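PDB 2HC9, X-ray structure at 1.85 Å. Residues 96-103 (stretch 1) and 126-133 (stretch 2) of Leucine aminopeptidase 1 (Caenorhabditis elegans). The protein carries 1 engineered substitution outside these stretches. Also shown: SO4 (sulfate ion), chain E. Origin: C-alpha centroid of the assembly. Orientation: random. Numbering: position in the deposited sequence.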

# COMPACT_ATOMS: atom_id res chain seq x y z
N GLU A 96 20.44 -23.18 -20.76
CA GLU A 96 20.67 -24.61 -20.55
C GLU A 96 21.93 -24.87 -19.74
O GLU A 96 22.01 -25.86 -19.00
CB GLU A 96 20.78 -25.34 -21.91
CG GLU A 96 19.50 -25.29 -22.77
CD GLU A 96 18.24 -25.84 -22.10
OE1 GLU A 96 18.32 -26.53 -21.07
OE2 GLU A 96 17.14 -25.61 -22.66
N LEU A 97 22.92 -23.99 -19.88
CA LEU A 97 24.23 -24.22 -19.27
C LEU A 97 24.31 -23.68 -17.83
O LEU A 97 24.91 -24.31 -16.96
CB LEU A 97 25.33 -23.60 -20.14
CG LEU A 97 26.80 -23.68 -19.65
CD1 LEU A 97 27.26 -25.13 -19.42
CD2 LEU A 97 27.74 -22.93 -20.61
N LYS A 98 23.72 -22.51 -17.58
CA LYS A 98 23.85 -21.88 -16.26
C LYS A 98 23.49 -22.81 -15.09
O LYS A 98 24.18 -22.77 -14.07
CB LYS A 98 23.06 -20.55 -16.20
CG LYS A 98 23.27 -19.71 -14.96
CD LYS A 98 24.72 -19.23 -14.85
CE LYS A 98 24.97 -18.55 -13.51
NZ LYS A 98 25.20 -19.58 -12.49
N PRO A 99 22.45 -23.66 -15.23
CA PRO A 99 22.15 -24.60 -14.15
C PRO A 99 23.16 -25.70 -13.90
O PRO A 99 23.13 -26.32 -12.82
CB PRO A 99 20.84 -25.27 -14.62
CG PRO A 99 20.24 -24.30 -15.57
CD PRO A 99 21.42 -23.76 -16.30
N ILE A 100 24.01 -26.01 -14.88
CA ILE A 100 24.89 -27.15 -14.74
C ILE A 100 25.91 -26.94 -13.62
O ILE A 100 26.56 -25.91 -13.55
CB ILE A 100 25.59 -27.52 -16.05
CG1 ILE A 100 24.54 -27.98 -17.08
CG2 ILE A 100 26.66 -28.61 -15.82
CD1 ILE A 100 25.15 -28.18 -18.47
N ASN A 101 26.02 -27.95 -12.76
CA ASN A 101 27.10 -28.01 -11.77
C ASN A 101 28.08 -29.13 -12.08
O ASN A 101 27.69 -30.17 -12.62
CB ASN A 101 26.51 -28.17 -10.38
CG ASN A 101 25.67 -26.98 -9.98
OD1 ASN A 101 26.00 -25.83 -10.29
ND2 ASN A 101 24.55 -27.25 -9.31
N TYR A 102 29.36 -28.90 -11.77
CA TYR A 102 30.40 -29.91 -12.03
C TYR A 102 30.75 -30.60 -10.71
O TYR A 102 30.79 -29.95 -9.65
CB TYR A 102 31.65 -29.25 -12.65
CG TYR A 102 31.30 -28.36 -13.81
CD1 TYR A 102 31.00 -28.91 -15.06
CD2 TYR A 102 31.23 -26.96 -13.67
CE1 TYR A 102 30.64 -28.11 -16.12
CE2 TYR A 102 30.86 -26.13 -14.76
CZ TYR A 102 30.57 -26.73 -15.98
OH TYR A 102 30.20 -25.98 -17.08
N PRO A 103 31.00 -31.93 -10.75
CA PRO A 103 31.43 -32.58 -9.51
C PRO A 103 32.59 -31.86 -8.84
O PRO A 103 33.45 -31.28 -9.51
CB PRO A 103 31.82 -34.00 -9.97
CG PRO A 103 30.98 -34.22 -11.19
CD PRO A 103 30.89 -32.88 -11.87
S SO4 E . 26.29 -19.81 -9.16
O1 SO4 E . 26.83 -20.56 -10.29
O2 SO4 E . 27.36 -19.47 -8.21
O3 SO4 E . 25.64 -18.59 -9.68
O4 SO4 E . 25.30 -20.59 -8.41
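Stretch 2 126-133: AIARTFCK

Both stretches begin in a helix that started earlier in the chain, and each contains a type I beta turn. The two stretches run in broadly the same direction. In stretch 1 the turn runs from L97 to I100 and is closed by I100 N to L97 O at 2.8 Å; from I100, the last residue of the turn, to P103, psi lies between 131 and 147°, so the backbone is extended. In stretch 2 the turn runs from A128 to F131, with F131 N to A128 O at 3.1 Å. T130 N also reaches I127 O, again at 3.1 Å, and a weak bond from C132 N to T130 O (3.4 Å) follows. The two backbones come nearest where the CA atoms of K98 and T130 lie 5.3 Å apart, a residue within each turn. No direct hydrogen bond crosses between the stretches; the contact rests on side-chain packing and two bridging waters, and buries 315 Å² in total.

T130 is central to it. Its CA-to-CB bond points toward stretch 1, and with chi1 in the p well its OG1 donates to I127 O at 2.7 Å, satisfying the hydroxyl's proton within its own stretch. That same OG1 lies 3.4 Å from L97 CD2, while CG2 approaches the backbone at K98 N, 3.9 Å away. L97, also directed toward its partner, extends CD2 to within 3.8 Å of I127 CA and 4.0 Å of I127 CG2, an apolar contact.

Further along, Y102 and F131 meet rim to rim. Their ring planes differ by only 6°, but the centroids are 6.0 Å apart and neither ring lies over the face of the other. Y102 CE2 is 3.8 Å from F131 CE1, and Y102 OH is 3.5 Å from F131 CZ. Although the CA-to-CB bond of F131 points sideways, its ring comes nearer to stretch 1. Water 2 links Y102 OH (2.8 Å) to T130 OG1 (2.9 Å), donating to the latter.

K98 also packs against C132: K98 CE is 3.8 Å from C132 SG. Its chi2 and chi4 are both p, and the bent chain carries NZ to water 1 at 2.9 Å, where the water accepts. Water 1 also lies 2.7 Å from T130 O and 3.3 Å from K98 O, joining the two backbones at their closest approach. The same NZ donates to the sulfate, at 3.0 Å to O3 and, weakly, at 2.9 Å to O1; this ion probably comes from the crystallisation liquor.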

# COMPACT_ATOMS: atom_id res chain seq x y z
N ALA A 126 28.25 -16.37 -24.26
CA ALA A 126 27.21 -17.01 -23.45
C ALA A 126 27.82 -18.08 -22.54
O ALA A 126 27.41 -18.20 -21.38
CB ALA A 126 26.13 -17.64 -24.34
N ILE A 127 28.78 -18.87 -23.06
CA ILE A 127 29.44 -19.89 -22.20
C ILE A 127 30.28 -19.23 -21.10
O ILE A 127 30.22 -19.62 -19.92
CB ILE A 127 30.33 -20.86 -23.04
CG1 ILE A 127 29.49 -21.70 -24.01
CG2 ILE A 127 31.19 -21.76 -22.14
CD1 ILE A 127 30.33 -22.43 -25.11
N ALA A 128 31.06 -18.22 -21.49
CA ALA A 128 31.90 -17.48 -20.55
C ALA A 128 31.10 -16.94 -19.37
O ALA A 128 31.56 -17.00 -18.23
CB ALA A 128 32.63 -16.34 -21.28
N ARG A 129 29.89 -16.43 -19.63
CA ARG A 129 29.05 -15.79 -18.58
C ARG A 129 28.72 -16.77 -17.45
O ARG A 129 28.37 -16.33 -16.35
CB ARG A 129 27.68 -15.26 -19.12
CG ARG A 129 27.71 -14.37 -20.36
CD ARG A 129 26.28 -14.01 -20.89
NE ARG A 129 26.28 -13.52 -22.29
CZ ARG A 129 26.76 -12.33 -22.66
NH1 ARG A 129 26.74 -11.94 -23.94
NH2 ARG A 129 27.27 -11.50 -21.74
N THR A 130 28.75 -18.07 -17.73
CA THR A 130 28.32 -19.06 -16.73
C THR A 130 29.45 -19.41 -15.77
O THR A 130 29.24 -20.17 -14.83
CB THR A 130 27.81 -20.37 -17.37
OG1 THR A 130 28.91 -21.06 -17.99
CG2 THR A 130 26.64 -20.10 -18.38
N PHE A 131 30.66 -18.90 -16.02
CA PHE A 131 31.79 -19.12 -15.12
C PHE A 131 31.96 -17.94 -14.18
O PHE A 131 32.75 -17.02 -14.44
CB PHE A 131 33.07 -19.52 -15.88
CG PHE A 131 32.97 -20.92 -16.44
CD1 PHE A 131 33.18 -22.01 -15.62
CD2 PHE A 131 32.54 -21.12 -17.73
CE1 PHE A 131 33.01 -23.31 -16.10
CE2 PHE A 131 32.37 -22.42 -18.23
CZ PHE A 131 32.61 -23.51 -17.42
N CYS A 132 31.14 -17.93 -13.13
CA CYS A 132 31.05 -16.74 -12.26
C CYS A 132 32.29 -16.68 -11.39
O CYS A 132 32.56 -17.60 -10.61
CB CYS A 132 29.78 -16.83 -11.38
SG CYS A 132 28.28 -17.09 -12.35
N LYS A 133 33.05 -15.60 -11.51
CA LYS A 133 34.29 -15.45 -10.73
C LYS A 133 33.99 -15.30 -9.25
O LYS A 133 34.72 -15.83 -8.41
CB LYS A 133 35.10 -14.23 -11.22
CG LYS A 133 35.72 -14.44 -12.59
CD LYS A 133 36.73 -13.35 -12.90
CE LYS A 133 37.47 -13.66 -14.22
NZ LYS A 133 38.70 -12.79 -14.28
O HOH W 1 27.12 -21.36 -13.68
O HOH W 2 29.47 -23.36 -16.36